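Local coordinates for protein angiogenin-1 (Salmo salar, PDB 7BFK) that probably cleaves RNA as a secreted endonuclease of the pancreatic ribonuclease family, at residues 2-7 with 111-116. Numbering follows the deposited sequence.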
ATOM      1  N   ASP A   2     -15.024 -15.071   5.399  1.00 41.26           N
ATOM      2  CA  ASP A   2     -13.826 -15.747   5.951  1.00 44.03           C
ATOM      3  C   ASP A   2     -12.717 -14.704   6.106  1.00 39.75           C
ATOM      4  O   ASP A   2     -12.754 -13.664   5.412  1.00 36.78           O
ATOM      5  CB  ASP A   2     -13.375 -16.932   5.083  1.00 49.92           C
ATOM      6  CG  ASP A   2     -13.037 -16.582   3.642  1.00 54.16           C
ATOM      7  OD1 ASP A   2     -13.730 -15.712   3.066  1.00 62.23           O
ATOM      8  OD2 ASP A   2     -12.076 -17.186   3.103  1.00 66.61           O
ATOM      9  N   VAL A   3     -11.807 -14.959   7.033  1.00 40.90           N
ATOM     10  CA  VAL A   3     -10.635 -14.091   7.303  1.00 40.99           C
ATOM     11  C   VAL A   3      -9.512 -14.544   6.365  1.00 36.11           C
ATOM     12  O   VAL A   3      -9.322 -15.749   6.220  1.00 33.65           O
ATOM     13  CB  VAL A   3     -10.200 -14.175   8.784  1.00 46.31           C
ATOM     14  CG1 VAL A   3      -8.858 -13.500   9.018  1.00 47.14           C
ATOM     15  CG2 VAL A   3     -11.253 -13.608   9.735  1.00 48.04           C
ATOM     16  N   ASN A   4      -8.874 -13.610   5.689  1.00 34.78           N
ATOM     17  CA  ASN A   4      -7.595 -13.853   4.990  1.00 32.58           C
ATOM     18  C   ASN A   4      -6.609 -12.915   5.654  1.00 31.92           C
ATOM     19  O   ASN A   4      -6.690 -11.712   5.404  1.00 29.61           O
ATOM     20  CB  ASN A   4      -7.638 -13.657   3.483  1.00 37.87           C
ATOM     21  CG  ASN A   4      -6.303 -14.012   2.856  1.00 37.54           C
ATOM     22  OD1 ASN A   4      -5.256 -13.562   3.320  1.00 38.42           O
ATOM     23  ND2 ASN A   4      -6.326 -14.840   1.823  1.00 39.87           N
ATOM     24  N   GLN A   5      -5.712 -13.449   6.473  1.00 30.79           N
ATOM     25  CA  GLN A   5      -4.780 -12.630   7.272  1.00 30.54           C
ATOM     26  C   GLN A   5      -3.919 -11.748   6.343  1.00 31.28           C
ATOM     27  O   GLN A   5      -3.502 -10.680   6.801  1.00 27.58           O
ATOM     28  CB  GLN A   5      -3.937 -13.524   8.171  1.00 36.21           C
ATOM     29  CG  GLN A   5      -3.229 -12.738   9.262  1.00 45.28           C
ATOM     30  CD  GLN A   5      -4.203 -11.957  10.114  1.00 48.91           C
ATOM     31  OE1 GLN A   5      -3.960 -10.801  10.466  1.00 59.71           O
ATOM     32  NE2 GLN A   5      -5.331 -12.579  10.432  1.00 43.32           N
ATOM     33  N   GLN A   6      -3.638 -12.190   5.115  1.00 29.79           N
ATOM     34  CA  GLN A   6      -2.822 -11.405   4.144  1.00 32.13           C
ATOM     35  C   GLN A   6      -3.636 -10.199   3.678  1.00 26.65           C
ATOM     36  O   GLN A   6      -3.039  -9.142   3.384  1.00 27.32           O
ATOM     37  CB  GLN A   6      -2.316 -12.279   3.002  1.00 35.05           C
ATOM     38  CG  GLN A   6      -1.021 -12.977   3.373  1.00 43.48           C
ATOM     39  CD  GLN A   6      -0.581 -14.037   2.397  1.00 49.66           C
ATOM     40  OE1 GLN A   6      -1.339 -14.482   1.526  1.00 48.51           O
ATOM     41  NE2 GLN A   6       0.656 -14.476   2.566  1.00 60.15           N
ATOM     42  N   TYR A   7      -4.955 -10.324   3.672  1.00 28.53           N
ATOM     43  CA  TYR A   7      -5.863  -9.189   3.347  1.00 27.45           C
ATOM     44  C   TYR A   7      -5.775  -8.180   4.491  1.00 27.45           C
ATOM     45  O   TYR A   7      -5.593  -6.992   4.216  1.00 25.84           O
ATOM     46  CB  TYR A   7      -7.291  -9.657   3.087  1.00 29.13           C
ATOM     47  CG  TYR A   7      -8.247  -8.534   2.796  1.00 29.75           C
ATOM     48  CD1 TYR A   7      -7.877  -7.484   1.972  1.00 30.51           C
ATOM     49  CD2 TYR A   7      -9.522  -8.515   3.341  1.00 31.82           C
ATOM     50  CE1 TYR A   7      -8.740  -6.440   1.699  1.00 31.84           C
ATOM     51  CE2 TYR A   7     -10.409  -7.494   3.058  1.00 30.77           C
ATOM     52  CZ  TYR A   7     -10.016  -6.449   2.233  1.00 34.30           C
ATOM     53  OH  TYR A   7     -10.870  -5.422   1.960  1.00 35.02           O
ATOM     54  N   PHE A 111      -9.402 -11.588  -2.462  1.00 37.46           N
ATOM     55  CA  PHE A 111      -8.599 -10.836  -1.455  1.00 39.40           C
ATOM     56  C   PHE A 111      -7.342 -10.172  -2.010  1.00 35.89           C
ATOM     57  O   PHE A 111      -6.416 -10.829  -2.479  1.00 37.41           O
ATOM     58  CB  PHE A 111      -8.104 -11.758  -0.332  1.00 39.11           C
ATOM     59  CG  PHE A 111      -9.183 -12.369   0.521  1.00 43.67           C
ATOM     60  CD1 PHE A 111      -9.832 -11.618   1.490  1.00 39.61           C
ATOM     61  CD2 PHE A 111      -9.526 -13.710   0.382  1.00 43.65           C
ATOM     62  CE1 PHE A 111     -10.820 -12.183   2.285  1.00 41.40           C
ATOM     63  CE2 PHE A 111     -10.508 -14.274   1.182  1.00 41.38           C
ATOM     64  CZ  PHE A 111     -11.158 -13.509   2.128  1.00 42.52           C
ATOM     65  N   PRO A 112      -7.262  -8.827  -1.931  1.00 33.63           N
ATOM     66  CA  PRO A 112      -6.010  -8.124  -2.160  1.00 32.83           C
ATOM     67  C   PRO A 112      -4.979  -8.675  -1.167  1.00 32.76           C
ATOM     68  O   PRO A 112      -5.350  -8.904  -0.018  1.00 33.45           O
ATOM     69  CB  PRO A 112      -6.338  -6.658  -1.844  1.00 32.01           C
ATOM     70  CG  PRO A 112      -7.827  -6.559  -2.087  1.00 33.63           C
ATOM     71  CD  PRO A 112      -8.388  -7.913  -1.686  1.00 34.94           C
ATOM     72  N   VAL A 113      -3.741  -8.879  -1.613  1.00 31.87           N
ATOM     73  CA  VAL A 113      -2.632  -9.412  -0.767  1.00 35.40           C
ATOM     74  C   VAL A 113      -1.318  -8.749  -1.145  1.00 34.78           C
ATOM     75  O   VAL A 113      -1.179  -8.293  -2.282  1.00 40.11           O
ATOM     76  CB  VAL A 113      -2.522 -10.951  -0.903  1.00 35.06           C
ATOM     77  CG1 VAL A 113      -3.701 -11.640  -0.267  1.00 37.06           C
ATOM     78  CG2 VAL A 113      -2.383 -11.382  -2.354  1.00 38.63           C
ATOM     79  N   HIS A 114      -0.368  -8.745  -0.204  1.00 49.35           N
ATOM     80  CA  HIS A 114       1.038  -8.300  -0.392  1.00 55.09           C
ATOM     81  C   HIS A 114       1.925  -9.364   0.268  1.00 62.51           C
ATOM     82  O   HIS A 114       1.681  -9.697   1.443  1.00 72.81           O
ATOM     83  CB  HIS A 114       1.267  -6.885   0.163  1.00 58.84           C
ATOM     84  CG  HIS A 114       1.327  -6.845   1.655  1.00 71.30           C
ATOM     85  ND1 HIS A 114       2.515  -6.978   2.347  1.00 77.10           N
ATOM     86  CD2 HIS A 114       0.359  -6.727   2.589  1.00 70.60           C
ATOM     87  CE1 HIS A 114       2.275  -6.924   3.643  1.00 77.75           C
ATOM     88  NE2 HIS A 114       0.963  -6.772   3.817  1.00 75.67           N
ATOM     89  N   TYR A 115       2.880  -9.916  -0.469  1.00 72.89           N
ATOM     90  CA  TYR A 115       3.771 -10.999   0.012  1.00 73.03           C
ATOM     91  C   TYR A 115       5.094 -10.414   0.519  1.00 71.98           C
ATOM     92  O   TYR A 115       5.906  -9.959  -0.311  1.00 72.07           O
ATOM     93  CB  TYR A 115       3.981 -12.030  -1.097  1.00 76.72           C
ATOM     94  CG  TYR A 115       2.734 -12.772  -1.509  1.00 79.21           C
ATOM     95  CD1 TYR A 115       2.009 -13.507  -0.585  1.00 80.46           C
ATOM     96  CD2 TYR A 115       2.303 -12.785  -2.828  1.00 80.07           C
ATOM     97  CE1 TYR A 115       0.872 -14.211  -0.949  1.00 75.62           C
ATOM     98  CE2 TYR A 115       1.168 -13.488  -3.210  1.00 79.72           C
ATOM     99  CZ  TYR A 115       0.453 -14.208  -2.266  1.00 79.57           C
ATOM    100  OH  TYR A 115      -0.667 -14.906  -2.616  1.00 82.40           O
ATOM    101  N   ASP A 116       5.276 -10.418   1.847  1.00 71.01           N
ATOM    102  CA  ASP A 116       6.513  -9.986   2.562  1.00 73.31           C
ATOM    103  C   ASP A 116       6.492  -8.483   2.855  1.00 69.30           C
ATOM    104  O   ASP A 116       7.423  -8.011   3.543  1.00 62.78           O
ATOM    105  CB  ASP A 116       7.778 -10.361   1.782  1.00 70.99           C
ATOM    106  CG  ASP A 116       8.221 -11.797   1.993  1.00 79.28           C
ATOM    107  OD1 ASP A 116       7.962 -12.332   3.094  1.00 76.31           O
ATOM    108  OD2 ASP A 116       8.816 -12.373   1.056  1.00 83.93           O
TER
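Phe-111 is the place to start: one face of its ring takes Asn-4 CB, 3.4 Å from the ring centroid and 5° off the normal, a well-centred CH-pi contact. Asn-4 does two jobs here. With CG anti to the backbone N, its side chain also N-caps the helix that begins at Gln-5: OD1 takes Tyr-7 N at 3.3 Å, the donor sitting well above the carbonyl plane, and Gln-6 N more weakly, while ND2 stays near Phe-111 CD2. So the residue that caps the helix also seats it on the aromatic ring.

Tyr-7 closes the packed part. Its ring is inclined at 50° to that of Phe-111, and its CB comes within 3.6 Å of Phe-111 CD1. On the other flank Tyr-7 CE1 lies against Pro-112 CD, the two side chains running the same way, and Tyr-7 CA, 3.4 Å from Pro-112 O, points its hydrogen toward that oxygen. That C-H...O approach matters, since Pro-112 O is buried here without a conventional partner.

The two ends are looser and more open to solvent. Exposed Asp-2 brings its carboxylate to the Phe-111 edge, OD1 3.5 Å from CZ, and has a long, weak ion pair with Lys-110. At the far end Gln-6 rests CB on Val-113 CG1, then extends, its amide reaching the Tyr-115 ring with OE1 3.3 Å from CE1 and NE2 at the edge near the ring plane, the two flat groups 75° apart; that tyrosine is exposed and poorly ordered.

Within the ribonuclease A fold, the contact sets the N-terminal helix 5-14 over strand 111-113, which pairs antiparallel with strand 93-108 through Val-113 and Ala-106. His-114 meets His-9 of the same helix edge-to-face, and Gln-55 of helix 51-55 touches both Tyr-7 and Phe-111.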